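Local coordinates for protein N-acetyl-beta-D glucosaminidase (PDB 4ZM6) that probably removes N-acetylglucosamine units from glycans through its glycoside hydrolase family 3 domain and acetylates glucosamine from acetyl-CoA through a GCN5-related region, at residues P155-E167 against V211-P225. Sequence-based numbering, arbitrary orientation.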
loop_
_atom_site.group_PDB
_atom_site.type_symbol
_atom_site.label_atom_id
_atom_site.label_comp_id
_atom_site.label_asym_id
_atom_site.label_seq_id
_atom_site.Cartn_x
_atom_site.Cartn_y
_atom_site.Cartn_z
ATOM N N PRO A 155 11.454 4.022 -5.190
ATOM C CA PRO A 155 10.791 5.137 -4.498
ATOM C C PRO A 155 10.336 4.803 -3.083
ATOM O O PRO A 155 10.204 5.702 -2.255
ATOM C CB PRO A 155 9.574 5.435 -5.381
ATOM C CG PRO A 155 9.902 4.855 -6.709
ATOM C CD PRO A 155 10.732 3.643 -6.417
ATOM N N GLU A 156 10.092 3.524 -2.812
ATOM C CA GLU A 156 9.710 3.095 -1.472
ATOM C C GLU A 156 10.897 3.185 -0.509
ATOM O O GLU A 156 10.750 3.642 0.625
ATOM C CB GLU A 156 9.141 1.675 -1.505
ATOM C CG GLU A 156 8.102 1.420 -0.428
ATOM C CD GLU A 156 6.979 2.441 -0.458
ATOM O OE1 GLU A 156 6.419 2.677 -1.555
ATOM O OE2 GLU A 156 6.671 3.017 0.613
ATOM N N LEU A 157 12.071 2.764 -0.970
ATOM C CA LEU A 157 13.296 2.911 -0.189
ATOM C C LEU A 157 13.605 4.386 0.085
ATOM O O LEU A 157 14.055 4.733 1.172
ATOM C CB LEU A 157 14.474 2.249 -0.907
ATOM C CG LEU A 157 15.886 2.416 -0.330
ATOM C CD1 LEU A 157 15.961 2.104 1.154
ATOM C CD2 LEU A 157 16.863 1.529 -1.087
ATOM N N VAL A 158 13.347 5.250 -0.891
ATOM C CA VAL A 158 13.578 6.680 -0.721
ATOM C C VAL A 158 12.616 7.257 0.323
ATOM O O VAL A 158 12.994 8.116 1.110
ATOM C CB VAL A 158 13.459 7.432 -2.068
ATOM C CG1 VAL A 158 13.512 8.941 -1.868
ATOM C CG2 VAL A 158 14.567 6.994 -3.020
ATOM N N ALA A 159 11.380 6.772 0.336
ATOM C CA ALA A 159 10.391 7.209 1.318
ATOM C C ALA A 159 10.795 6.778 2.715
ATOM O O ALA A 159 10.831 7.586 3.648
ATOM C CB ALA A 159 9.029 6.630 0.978
ATOM N N ARG A 160 11.089 5.488 2.835
ATOM C CA ARG A 160 11.499 4.869 4.090
ATOM C C ARG A 160 12.621 5.668 4.751
ATOM O O ARG A 160 12.520 6.040 5.923
ATOM C CB ARG A 160 11.967 3.438 3.819
ATOM C CG ARG A 160 11.996 2.530 5.035
ATOM C CD ARG A 160 13.065 1.453 4.893
ATOM N NE ARG A 160 13.026 0.798 3.589
ATOM C CZ ARG A 160 14.034 0.108 3.055
ATOM N NH1 ARG A 160 15.192 -0.038 3.702
ATOM N NH2 ARG A 160 13.884 -0.434 1.852
ATOM N N MET A 161 13.673 5.945 3.978
ATOM C CA MET A 161 14.856 6.637 4.486
ATOM C C MET A 161 14.582 8.128 4.667
ATOM O O MET A 161 15.075 8.744 5.612
ATOM C CB MET A 161 16.044 6.450 3.543
ATOM C CG MET A 161 16.446 5.007 3.243
ATOM S SD MET A 161 16.944 3.941 4.615
ATOM C CE MET A 161 18.011 5.052 5.483
ATOM N N GLY A 162 13.800 8.703 3.757
ATOM C CA GLY A 162 13.454 10.124 3.810
ATOM C C GLY A 162 12.731 10.504 5.091
ATOM O O GLY A 162 13.192 11.376 5.833
ATOM N N LEU A 163 11.593 9.852 5.342
ATOM C CA LEU A 163 10.842 10.021 6.595
ATOM C C LEU A 163 11.754 9.975 7.810
ATOM O O LEU A 163 11.656 10.817 8.700
ATOM C CB LEU A 163 9.790 8.917 6.767
ATOM C CG LEU A 163 8.316 9.275 6.597
ATOM C CD1 LEU A 163 7.948 9.476 5.135
ATOM C CD2 LEU A 163 7.473 8.169 7.208
ATOM N N ALA A 164 12.625 8.971 7.841
ATOM C CA ALA A 164 13.493 8.729 8.983
ATOM C C ALA A 164 14.376 9.927 9.284
ATOM O O ALA A 164 14.589 10.260 10.448
ATOM C CB ALA A 164 14.350 7.498 8.737
ATOM N N GLN A 165 14.886 10.566 8.233
ATOM C CA GLN A 165 15.798 11.701 8.381
ATOM C C GLN A 165 15.052 12.981 8.738
ATOM O O GLN A 165 15.519 13.756 9.568
ATOM C CB GLN A 165 16.631 11.901 7.112
ATOM C CG GLN A 165 17.689 10.827 6.901
ATOM C CD GLN A 165 18.954 11.362 6.245
ATOM O OE1 GLN A 165 18.899 12.044 5.220
ATOM N NE2 GLN A 165 20.102 11.057 6.840
ATOM N N VAL A 166 13.898 13.197 8.114
ATOM C CA VAL A 166 13.015 14.303 8.485
ATOM C C VAL A 166 12.670 14.224 9.977
ATOM O O VAL A 166 12.725 15.226 10.683
ATOM C CB VAL A 166 11.722 14.299 7.649
ATOM C CG1 VAL A 166 10.704 15.285 8.211
ATOM C CG2 VAL A 166 12.035 14.623 6.192
ATOM N N GLU A 167 12.317 13.032 10.450
ATOM C CA GLU A 167 12.165 12.805 11.883
ATOM C C GLU A 167 13.456 13.202 12.591
ATOM O O GLU A 167 13.460 14.105 13.418
ATOM C CB GLU A 167 11.810 11.335 12.189
ATOM C CG GLU A 167 12.035 10.920 13.644
ATOM C CD GLU A 167 11.379 9.601 14.016
ATOM O OE1 GLU A 167 11.651 9.093 15.120
ATOM O OE2 GLU A 167 10.591 9.062 13.221
ATOM N N VAL A 211 6.036 9.402 -5.062
ATOM C CA VAL A 211 5.835 8.414 -4.001
ATOM C C VAL A 211 6.453 8.879 -2.685
ATOM O O VAL A 211 5.747 8.959 -1.681
ATOM C CB VAL A 211 6.355 7.006 -4.372
ATOM C CG1 VAL A 211 6.358 6.085 -3.156
ATOM C CG2 VAL A 211 5.507 6.401 -5.481
ATOM N N PRO A 212 7.764 9.199 -2.679
ATOM C CA PRO A 212 8.375 9.616 -1.405
ATOM C C PRO A 212 7.823 10.937 -0.846
ATOM O O PRO A 212 7.724 11.086 0.379
ATOM C CB PRO A 212 9.870 9.729 -1.744
ATOM C CG PRO A 212 9.927 9.894 -3.219
ATOM C CD PRO A 212 8.759 9.134 -3.768
ATOM N N PHE A 213 7.465 11.875 -1.727
ATOM C CA PHE A 213 6.855 13.143 -1.304
ATOM C C PHE A 213 5.485 12.914 -0.672
ATOM O O PHE A 213 5.168 13.487 0.369
ATOM C CB PHE A 213 6.722 14.117 -2.480
ATOM C CG PHE A 213 8.032 14.687 -2.948
ATOM C CD1 PHE A 213 8.603 15.768 -2.299
ATOM C CD2 PHE A 213 8.693 14.141 -4.037
ATOM C CE1 PHE A 213 9.810 16.293 -2.725
ATOM C CE2 PHE A 213 9.900 14.658 -4.468
ATOM C CZ PHE A 213 10.457 15.738 -3.811
ATOM N N LYS A 214 4.680 12.070 -1.308
ATOM C CA LYS A 214 3.359 11.745 -0.790
ATOM C C LYS A 214 3.473 11.135 0.598
ATOM O O LYS A 214 2.743 11.517 1.511
ATOM C CB LYS A 214 2.624 10.771 -1.716
ATOM C CG LYS A 214 1.165 10.573 -1.337
ATOM C CD LYS A 214 0.610 9.244 -1.823
ATOM C CE LYS A 214 -0.839 9.072 -1.393
ATOM N NZ LYS A 214 -1.594 8.194 -2.329
ATOM N N LYS A 215 4.392 10.189 0.748
ATOM C CA LYS A 215 4.553 9.478 2.005
ATOM C C LYS A 215 5.001 10.410 3.133
ATOM O O LYS A 215 4.555 10.267 4.268
ATOM C CB LYS A 215 5.522 8.307 1.834
ATOM C CG LYS A 215 5.610 7.392 3.048
ATOM C CD LYS A 215 5.764 5.925 2.651
ATOM C CE LYS A 215 6.360 5.083 3.774
ATOM N NZ LYS A 215 7.853 5.102 3.813
ATOM N N ALA A 216 5.858 11.374 2.813
ATOM C CA ALA A 216 6.325 12.345 3.798
ATOM C C ALA A 216 5.186 13.255 4.244
ATOM O O ALA A 216 4.964 13.436 5.443
ATOM C CB ALA A 216 7.470 13.166 3.229
ATOM N N LEU A 217 4.456 13.809 3.281
ATOM C CA LEU A 217 3.322 14.689 3.581
ATOM C C LEU A 217 2.257 14.003 4.442
ATOM O O LEU A 217 1.641 14.641 5.291
ATOM C CB LEU A 217 2.678 15.204 2.291
ATOM C CG LEU A 217 3.545 16.064 1.359
ATOM C CD1 LEU A 217 2.712 16.602 0.202
ATOM C CD2 LEU A 217 4.219 17.198 2.117
ATOM N N GLU A 218 2.056 12.705 4.225
ATOM C CA GLU A 218 1.066 11.930 4.977
ATOM C C GLU A 218 1.567 11.386 6.322
ATOM O O GLU A 218 0.798 10.770 7.055
ATOM C CB GLU A 218 0.565 10.760 4.129
ATOM C CG GLU A 218 -0.327 11.169 2.969
ATOM C CD GLU A 218 -0.884 9.974 2.215
ATOM O OE1 GLU A 218 -1.846 10.151 1.438
ATOM O OE2 GLU A 218 -0.355 8.857 2.404
ATOM N N ALA A 219 2.838 11.596 6.651
ATOM C CA ALA A 219 3.390 11.078 7.905
ATOM C C ALA A 219 2.630 11.610 9.122
ATOM O O ALA A 219 2.079 12.714 9.095
ATOM C CB ALA A 219 4.869 11.418 8.013
ATOM N N GLY A 220 2.633 10.821 10.192
ATOM C CA GLY A 220 1.735 11.033 11.330
ATOM C C GLY A 220 2.069 12.151 12.302
ATOM O O GLY A 220 1.159 12.735 12.895
ATOM N N GLY A 221 3.354 12.445 12.485
ATOM C CA GLY A 221 3.769 13.466 13.450
ATOM C C GLY A 221 5.079 14.153 13.117
ATOM O O GLY A 221 5.163 14.913 12.151
ATOM N N ILE A 222 6.102 13.881 13.924
ATOM C CA ILE A 222 7.420 14.508 13.776
ATOM C C ILE A 222 8.083 14.180 12.429
ATOM O O ILE A 222 8.933 14.936 11.953
ATOM C CB ILE A 222 8.360 14.119 14.956
ATOM C CG1 ILE A 222 9.590 15.039 15.037
ATOM C CG2 ILE A 222 8.801 12.667 14.851
ATOM C CD1 ILE A 222 9.266 16.506 15.236
ATOM N N ALA A 223 7.690 13.062 11.817
ATOM C CA ALA A 223 8.250 12.637 10.531
ATOM C C ALA A 223 7.693 13.395 9.323
ATOM O O ALA A 223 8.217 13.250 8.214
ATOM C CB ALA A 223 8.048 11.144 10.341
ATOM N N CYS A 224 6.633 14.179 9.517
ATOM C CA CYS A 224 6.106 15.023 8.447
ATOM C C CYS A 224 6.964 16.278 8.360
ATOM O O CYS A 224 7.229 16.910 9.385
ATOM C CB CYS A 224 4.652 15.404 8.710
ATOM S SG CYS A 224 3.939 16.482 7.441
ATOM N N PRO A 225 7.409 16.645 7.142
ATOM C CA PRO A 225 8.338 17.765 7.028
ATOM C C PRO A 225 7.653 19.109 7.222
ATOM O O PRO A 225 6.446 19.231 7.010
ATOM C CB PRO A 225 8.879 17.629 5.606
ATOM C CG PRO A 225 7.782 16.970 4.853
ATOM C CD PRO A 225 7.064 16.080 5.825
#
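Glu156 and Lys215 form a long salt bridge, with OE2 of Glu156 4.0 Å from NZ of Lys215, and the two side chains cross at about a right angle. The CB of Glu156 points away from the facing helix, but a bend at chi2 (54°) brings the carboxylate back toward it, where OE1 also meets CG1 of Val211. A long, flexible lysine suits the opposite position: its methylenes run across the methyl of Ala159, and its CG touches CD1 of Leu163 at 3.8 Å.

Next to this charged pair the helices approach closely: the axes of segments 155-167 and 211-217 come within 8.3 Å and cross at -36°. Small or compact residues make that possible. Ala159 sets its CB 3.9 Å from CA of Pro212, while CG1 of Val158 lies against CB of the same proline at 3.7 Å. Pro155 meets Val211 through their CB atoms. Proline fits both first turns, where its missing N-H costs no helical bond.

Helices 155-171 and 211-217 both pack against strand 178-181 in the TIM-barrel-like N-terminal domain of glycoside hydrolase family 3; Val166 and Ala216 both touch Ile178 of that strand. Leu163 brings CD1 to CA of Ala216 at 3.6 Å and CD2 to Ala219, so one branched side chain reaches from Ala216 of helix 211-217 to Ala219 in the following loop.

That loop folds back in a type I turn from Gly221 to Cys224, placing Ala223 against the first helix, where CG1 of Val166 packs against CB of Pro225 at 4.0 Å. Glu167 lays its CG across CG2 of Ile222, and its extended chain carries the carboxylate on to salt bridges with Arg171 and with Arg640 of helix 627-642 in the acetyltransferase region.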